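Long-range contact in solute-binding protein (Thermoactinomyces vulgaris, PDB 2ZYO), which binds maltodextrins such as maltotetraose, and probably cyclodextrins, probably delivering them to a membrane transporter for sugar uptake: residues 170-182 with 356-368. Numbering follows the deposited sequence.
Sequences EANNFYYTYFLFA and MGVVWEPINNAHT. With GLC (alpha-D-glucopyranose), chain B; GLC (alpha-D-glucopyranose), chain C.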
loop_
_atom_site.group_PDB
_atom_site.type_symbol
_atom_site.label_atom_id
_atom_site.label_comp_id
_atom_site.label_asym_id
_atom_site.label_seq_id
_atom_site.Cartn_x
_atom_site.Cartn_y
_atom_site.Cartn_z
ATOM N N GLU A 170 12.694 8.366 3.211
ATOM C CA GLU A 170 12.056 9.434 2.443
ATOM C C GLU A 170 11.204 10.329 3.335
ATOM O O GLU A 170 9.969 10.331 3.241
ATOM C CB GLU A 170 11.204 8.849 1.318
ATOM C CG GLU A 170 11.979 8.445 0.090
ATOM C CD GLU A 170 11.072 8.207 -1.097
ATOM O OE1 GLU A 170 10.426 9.173 -1.559
ATOM O OE2 GLU A 170 11.005 7.055 -1.563
ATOM N N ALA A 171 11.877 11.101 4.187
ATOM C CA ALA A 171 11.211 11.950 5.177
ATOM C C ALA A 171 10.548 13.190 4.570
ATOM O O ALA A 171 9.944 13.986 5.286
ATOM C CB ALA A 171 12.187 12.347 6.285
ATOM N N ASN A 172 10.673 13.347 3.254
ATOM C CA ASN A 172 9.997 14.423 2.530
ATOM C C ASN A 172 8.812 13.909 1.707
ATOM O O ASN A 172 8.307 14.599 0.818
ATOM C CB ASN A 172 10.994 15.189 1.648
ATOM C CG ASN A 172 11.719 14.290 0.650
ATOM O OD1 ASN A 172 11.514 13.074 0.613
ATOM N ND2 ASN A 172 12.574 14.895 -0.168
ATOM N N ASN A 173 8.377 12.694 2.025
ATOM C CA ASN A 173 7.295 12.023 1.312
ATOM C C ASN A 173 6.244 11.565 2.317
ATOM O O ASN A 173 6.531 10.736 3.182
ATOM C CB ASN A 173 7.860 10.832 0.527
ATOM C CG ASN A 173 6.837 10.174 -0.393
ATOM O OD1 ASN A 173 5.631 10.194 -0.141
ATOM N ND2 ASN A 173 7.329 9.559 -1.465
ATOM N N PHE A 174 5.039 12.119 2.197
ATOM C CA PHE A 174 3.940 11.858 3.136
ATOM C C PHE A 174 3.554 10.383 3.238
ATOM O O PHE A 174 3.099 9.930 4.292
ATOM C CB PHE A 174 2.722 12.711 2.766
ATOM C CG PHE A 174 1.545 12.553 3.697
ATOM C CD1 PHE A 174 1.636 12.923 5.037
ATOM C CD2 PHE A 174 0.333 12.059 3.220
ATOM C CE1 PHE A 174 0.543 12.789 5.891
ATOM C CE2 PHE A 174 -0.765 11.924 4.067
ATOM C CZ PHE A 174 -0.659 12.289 5.404
ATOM N N TYR A 175 3.733 9.630 2.155
ATOM C CA TYR A 175 3.484 8.194 2.212
ATOM C C TYR A 175 4.312 7.543 3.329
ATOM O O TYR A 175 3.825 6.668 4.053
ATOM C CB TYR A 175 3.762 7.506 0.864
ATOM C CG TYR A 175 3.593 6.008 0.969
ATOM C CD1 TYR A 175 2.330 5.425 0.881
ATOM C CD2 TYR A 175 4.690 5.180 1.214
ATOM C CE1 TYR A 175 2.163 4.051 1.012
ATOM C CE2 TYR A 175 4.535 3.804 1.348
ATOM C CZ TYR A 175 3.268 3.249 1.248
ATOM O OH TYR A 175 3.113 1.891 1.385
ATOM N N TYR A 176 5.559 7.987 3.462
ATOM C CA TYR A 176 6.496 7.413 4.421
ATOM C C TYR A 176 6.355 8.018 5.813
ATOM O O TYR A 176 6.495 7.316 6.818
ATOM C CB TYR A 176 7.935 7.555 3.911
ATOM C CG TYR A 176 8.207 6.723 2.677
ATOM C CD1 TYR A 176 8.715 5.429 2.786
ATOM C CD2 TYR A 176 7.936 7.220 1.399
ATOM C CE1 TYR A 176 8.956 4.653 1.657
ATOM C CE2 TYR A 176 8.171 6.446 0.262
ATOM C CZ TYR A 176 8.686 5.166 0.400
ATOM O OH TYR A 176 8.926 4.393 -0.713
ATOM N N THR A 177 6.059 9.314 5.866
ATOM C CA THR A 177 5.988 10.037 7.133
ATOM C C THR A 177 4.616 9.962 7.788
ATOM O O THR A 177 4.423 10.494 8.882
ATOM C CB THR A 177 6.351 11.520 6.954
ATOM O OG1 THR A 177 5.402 12.132 6.076
ATOM C CG2 THR A 177 7.745 11.665 6.379
ATOM N N TYR A 178 3.664 9.299 7.132
ATOM C CA TYR A 178 2.307 9.201 7.672
ATOM C C TYR A 178 2.271 8.793 9.145
ATOM O O TYR A 178 1.504 9.366 9.925
ATOM C CB TYR A 178 1.433 8.256 6.846
ATOM C CG TYR A 178 0.036 8.115 7.409
ATOM C CD1 TYR A 178 -0.858 9.184 7.374
ATOM C CD2 TYR A 178 -0.385 6.922 7.994
ATOM C CE1 TYR A 178 -2.140 9.066 7.896
ATOM C CE2 TYR A 178 -1.664 6.797 8.521
ATOM C CZ TYR A 178 -2.535 7.873 8.467
ATOM O OH TYR A 178 -3.810 7.761 8.983
ATOM N N PHE A 179 3.105 7.823 9.529
ATOM C CA PHE A 179 3.103 7.331 10.911
ATOM C C PHE A 179 3.360 8.440 11.930
ATOM O O PHE A 179 2.832 8.396 13.039
ATOM C CB PHE A 179 4.055 6.136 11.102
ATOM C CG PHE A 179 5.507 6.510 11.262
ATOM C CD1 PHE A 179 6.080 6.594 12.529
ATOM C CD2 PHE A 179 6.308 6.752 10.148
ATOM C CE1 PHE A 179 7.427 6.928 12.687
ATOM C CE2 PHE A 179 7.656 7.091 10.293
ATOM C CZ PHE A 179 8.218 7.177 11.567
ATOM N N LEU A 180 4.152 9.437 11.536
ATOM C CA LEU A 180 4.430 10.588 12.400
ATOM C C LEU A 180 3.191 11.456 12.601
ATOM O O LEU A 180 2.971 11.985 13.690
ATOM C CB LEU A 180 5.585 11.428 11.843
ATOM C CG LEU A 180 6.959 10.751 11.755
ATOM C CD1 LEU A 180 7.935 11.587 10.936
ATOM C CD2 LEU A 180 7.527 10.471 13.141
ATOM N N PHE A 181 2.388 11.599 11.549
ATOM C CA PHE A 181 1.137 12.351 11.623
ATOM C C PHE A 181 0.072 11.573 12.394
ATOM O O PHE A 181 -0.599 12.126 13.266
ATOM C CB PHE A 181 0.645 12.717 10.220
ATOM C CG PHE A 181 1.492 13.758 9.539
ATOM C CD1 PHE A 181 1.123 15.096 9.572
ATOM C CD2 PHE A 181 2.660 13.401 8.871
ATOM C CE1 PHE A 181 1.901 16.070 8.945
ATOM C CE2 PHE A 181 3.451 14.367 8.240
ATOM C CZ PHE A 181 3.069 15.702 8.277
ATOM N N ALA A 182 -0.060 10.284 12.083
ATOM C CA ALA A 182 -1.012 9.409 12.768
ATOM C C ALA A 182 -0.743 9.329 14.272
ATOM O O ALA A 182 -1.680 9.280 15.072
ATOM C CB ALA A 182 -0.999 8.021 12.150
ATOM N N MET A 356 -8.159 11.965 -2.839
ATOM C CA MET A 356 -6.814 11.655 -2.347
ATOM C C MET A 356 -5.751 11.855 -3.431
ATOM O O MET A 356 -4.606 12.197 -3.131
ATOM C CB MET A 356 -6.743 10.234 -1.781
ATOM C CG MET A 356 -5.431 9.921 -1.064
ATOM S SD MET A 356 -5.167 10.946 0.397
ATOM C CE MET A 356 -3.430 10.663 0.724
ATOM N N GLY A 357 -6.145 11.656 -4.689
ATOM C CA GLY A 357 -5.242 11.808 -5.830
ATOM C C GLY A 357 -4.523 13.145 -5.906
ATOM O O GLY A 357 -3.371 13.211 -6.342
ATOM N N VAL A 358 -5.199 14.207 -5.475
ATOM C CA VAL A 358 -4.633 15.557 -5.543
ATOM C C VAL A 358 -4.032 16.021 -4.210
ATOM O O VAL A 358 -3.596 17.166 -4.085
ATOM C CB VAL A 358 -5.661 16.596 -6.073
ATOM C CG1 VAL A 358 -6.076 16.256 -7.502
ATOM C CG2 VAL A 358 -6.874 16.689 -5.154
ATOM N N VAL A 359 -4.010 15.125 -3.225
ATOM C CA VAL A 359 -3.423 15.430 -1.917
ATOM C C VAL A 359 -1.898 15.285 -1.941
ATOM O O VAL A 359 -1.188 16.116 -1.368
ATOM C CB VAL A 359 -4.045 14.563 -0.783
ATOM C CG1 VAL A 359 -3.220 14.644 0.507
ATOM C CG2 VAL A 359 -5.477 14.987 -0.518
ATOM N N TRP A 360 -1.411 14.247 -2.622
ATOM C CA TRP A 360 0.012 13.886 -2.608
ATOM C C TRP A 360 0.952 15.031 -2.985
ATOM O O TRP A 360 1.897 15.320 -2.250
ATOM C CB TRP A 360 0.285 12.670 -3.502
ATOM C CG TRP A 360 -0.476 11.438 -3.117
ATOM C CD1 TRP A 360 -1.517 10.876 -3.795
ATOM C CD2 TRP A 360 -0.259 10.614 -1.962
ATOM N NE1 TRP A 360 -1.963 9.752 -3.141
ATOM C CE2 TRP A 360 -1.210 9.569 -2.011
ATOM C CE3 TRP A 360 0.645 10.657 -0.891
ATOM C CZ2 TRP A 360 -1.282 8.570 -1.031
ATOM C CZ3 TRP A 360 0.572 9.665 0.085
ATOM C CH2 TRP A 360 -0.386 8.636 0.007
ATOM N N GLU A 361 0.697 15.677 -4.123
ATOM C CA GLU A 361 1.578 16.742 -4.622
ATOM C C GLU A 361 1.757 17.900 -3.620
ATOM O O GLU A 361 2.890 18.193 -3.233
ATOM C CB GLU A 361 1.116 17.244 -6.002
ATOM C CG GLU A 361 2.046 18.262 -6.664
ATOM C CD GLU A 361 1.445 18.891 -7.914
ATOM O OE1 GLU A 361 0.721 18.191 -8.656
ATOM O OE2 GLU A 361 1.700 20.090 -8.158
ATOM N N PRO A 362 0.650 18.550 -3.195
ATOM C CA PRO A 362 0.741 19.643 -2.216
ATOM C C PRO A 362 1.347 19.240 -0.868
ATOM O O PRO A 362 2.142 19.998 -0.309
ATOM C CB PRO A 362 -0.718 20.081 -2.028
ATOM C CG PRO A 362 -1.435 19.570 -3.212
ATOM C CD PRO A 362 -0.742 18.325 -3.624
ATOM N N ILE A 363 0.982 18.069 -0.346
ATOM C CA ILE A 363 1.509 17.647 0.957
ATOM C C ILE A 363 3.008 17.327 0.900
ATOM O O ILE A 363 3.746 17.637 1.839
ATOM C CB ILE A 363 0.680 16.499 1.626
ATOM C CG1 ILE A 363 1.050 16.347 3.111
ATOM C CG2 ILE A 363 0.841 15.174 0.889
ATOM C CD1 ILE A 363 0.671 17.538 3.973
ATOM N N ASN A 364 3.447 16.723 -0.203
ATOM C CA ASN A 364 4.867 16.428 -0.392
ATOM C C ASN A 364 5.683 17.695 -0.607
ATOM O O ASN A 364 6.798 17.811 -0.097
ATOM C CB ASN A 364 5.079 15.432 -1.535
ATOM C CG ASN A 364 4.558 14.044 -1.205
ATOM O OD1 ASN A 364 4.403 13.686 -0.035
ATOM N ND2 ASN A 364 4.278 13.256 -2.238
ATOM N N ASN A 365 5.119 18.646 -1.351
ATOM C CA ASN A 365 5.737 19.959 -1.510
ATOM C C ASN A 365 5.897 20.655 -0.163
ATOM O O ASN A 365 6.933 21.261 0.109
ATOM C CB ASN A 365 4.926 20.833 -2.472
ATOM C CG ASN A 365 5.055 20.392 -3.920
ATOM O OD1 ASN A 365 5.830 19.492 -4.248
ATOM N ND2 ASN A 365 4.290 21.030 -4.796
ATOM N N ALA A 366 4.870 20.548 0.680
ATOM C CA ALA A 366 4.918 21.077 2.042
ATOM C C ALA A 366 6.068 20.465 2.845
ATOM O O ALA A 366 6.744 21.167 3.594
ATOM C CB ALA A 366 3.589 20.854 2.752
ATOM N N HIS A 367 6.286 19.160 2.678
ATOM C CA HIS A 367 7.437 18.482 3.277
ATOM C C HIS A 367 8.755 19.094 2.799
ATOM O O HIS A 367 9.654 19.340 3.603
ATOM C CB HIS A 367 7.419 16.986 2.958
ATOM C CG HIS A 367 6.517 16.183 3.843
ATOM N ND1 HIS A 367 5.143 16.273 3.788
ATOM C CD2 HIS A 367 6.795 15.258 4.794
ATOM C CE1 HIS A 367 4.614 15.446 4.672
ATOM N NE2 HIS A 367 5.594 14.819 5.296
ATOM N N THR A 368 8.856 19.335 1.492
ATOM C CA THR A 368 10.051 19.933 0.891
ATOM C C THR A 368 10.323 21.334 1.442
ATOM O O THR A 368 11.456 21.639 1.824
ATOM C CB THR A 368 9.952 19.957 -0.654
ATOM O OG1 THR A 368 9.957 18.614 -1.145
ATOM C CG2 THR A 368 11.129 20.704 -1.274
HETATM C C1 GLC B . 2.230 6.513 -2.755
HETATM C C2 GLC B . 0.971 6.627 -3.617
HETATM C C3 GLC B . 1.221 7.583 -4.780
HETATM C C4 GLC B . 1.699 8.940 -4.255
HETATM C C5 GLC B . 2.925 8.750 -3.355
HETATM C C6 GLC B . 3.369 10.039 -2.694
HETATM O O2 GLC B . 0.619 5.348 -4.118
HETATM O O3 GLC B . 0.030 7.748 -5.532
HETATM O O4 GLC B . 2.033 9.785 -5.346
HETATM O O5 GLC B . 2.634 7.804 -2.300
HETATM O O6 GLC B . 4.716 10.342 -3.021
HETATM C C1 GLC C . 5.708 2.490 -2.809
HETATM C C2 GLC C . 4.181 2.231 -2.883
HETATM C C3 GLC C . 3.389 3.440 -3.426
HETATM C C4 GLC C . 3.859 4.750 -2.794
HETATM C C5 GLC C . 5.378 4.864 -2.906
HETATM C C6 GLC C . 5.930 6.143 -2.295
HETATM O O1 GLC C . 6.296 2.450 -4.062
HETATM O O2 GLC C . 3.916 1.086 -3.690
HETATM O O3 GLC C . 2.007 3.264 -3.146
HETATM O O4 GLC C . 3.238 5.858 -3.472
HETATM O O5 GLC C . 5.994 3.763 -2.211
HETATM O O6 GLC C . 6.196 7.122 -3.289
HETATM O O HOH W 1 8.914 15.812 -1.608
HETATM O O HOH W 2 12.660 17.810 -0.526
#
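Phe-174 is the knob of this helix-helix contact: with CG anti to its own N (chi1 -178°), the ring is carried in among Trp-360, Ile-363, Asn-364 and His-367 where helices 174-182 and 360-368 pass at 74°. CG1 of Ile-363 lies over one face of the Phe-174 ring in a CH-pi contact, 4.2 Å from the centroid. The backbone N of Phe-174 gives a nearly straight bond (172°) to OD1 of Asn-364, 2.8 Å away; ND2 of that amide weakly reaches O6 of the chain B glucose. The same O6 donates to OD1 of the N-cap residue Asn-173 (3.0 Å), which also accepts from Tyr-175 N, while Asn-173 ND2 holds O6 of the chain C glucose. His-367 is fixed at both nitrogens: ND1 donates to Ile-363 O, and NE2 shares a 2.8 Å hydrogen bond with OG1 of Thr-177. Trp-360 stacks one indole face on C4 of the chain B glucose, offset toward the rim, with CE of Met-356 on the opposite face; its rim meets CB of Tyr-175, whose ring lies flat against C4 of the chain C glucose. Asn-173, Tyr-175, Trp-360 and Asn-364 line the glycan pocket; glucose stacked on aromatic rings is typical of maltodextrin-binding solute-binding proteins.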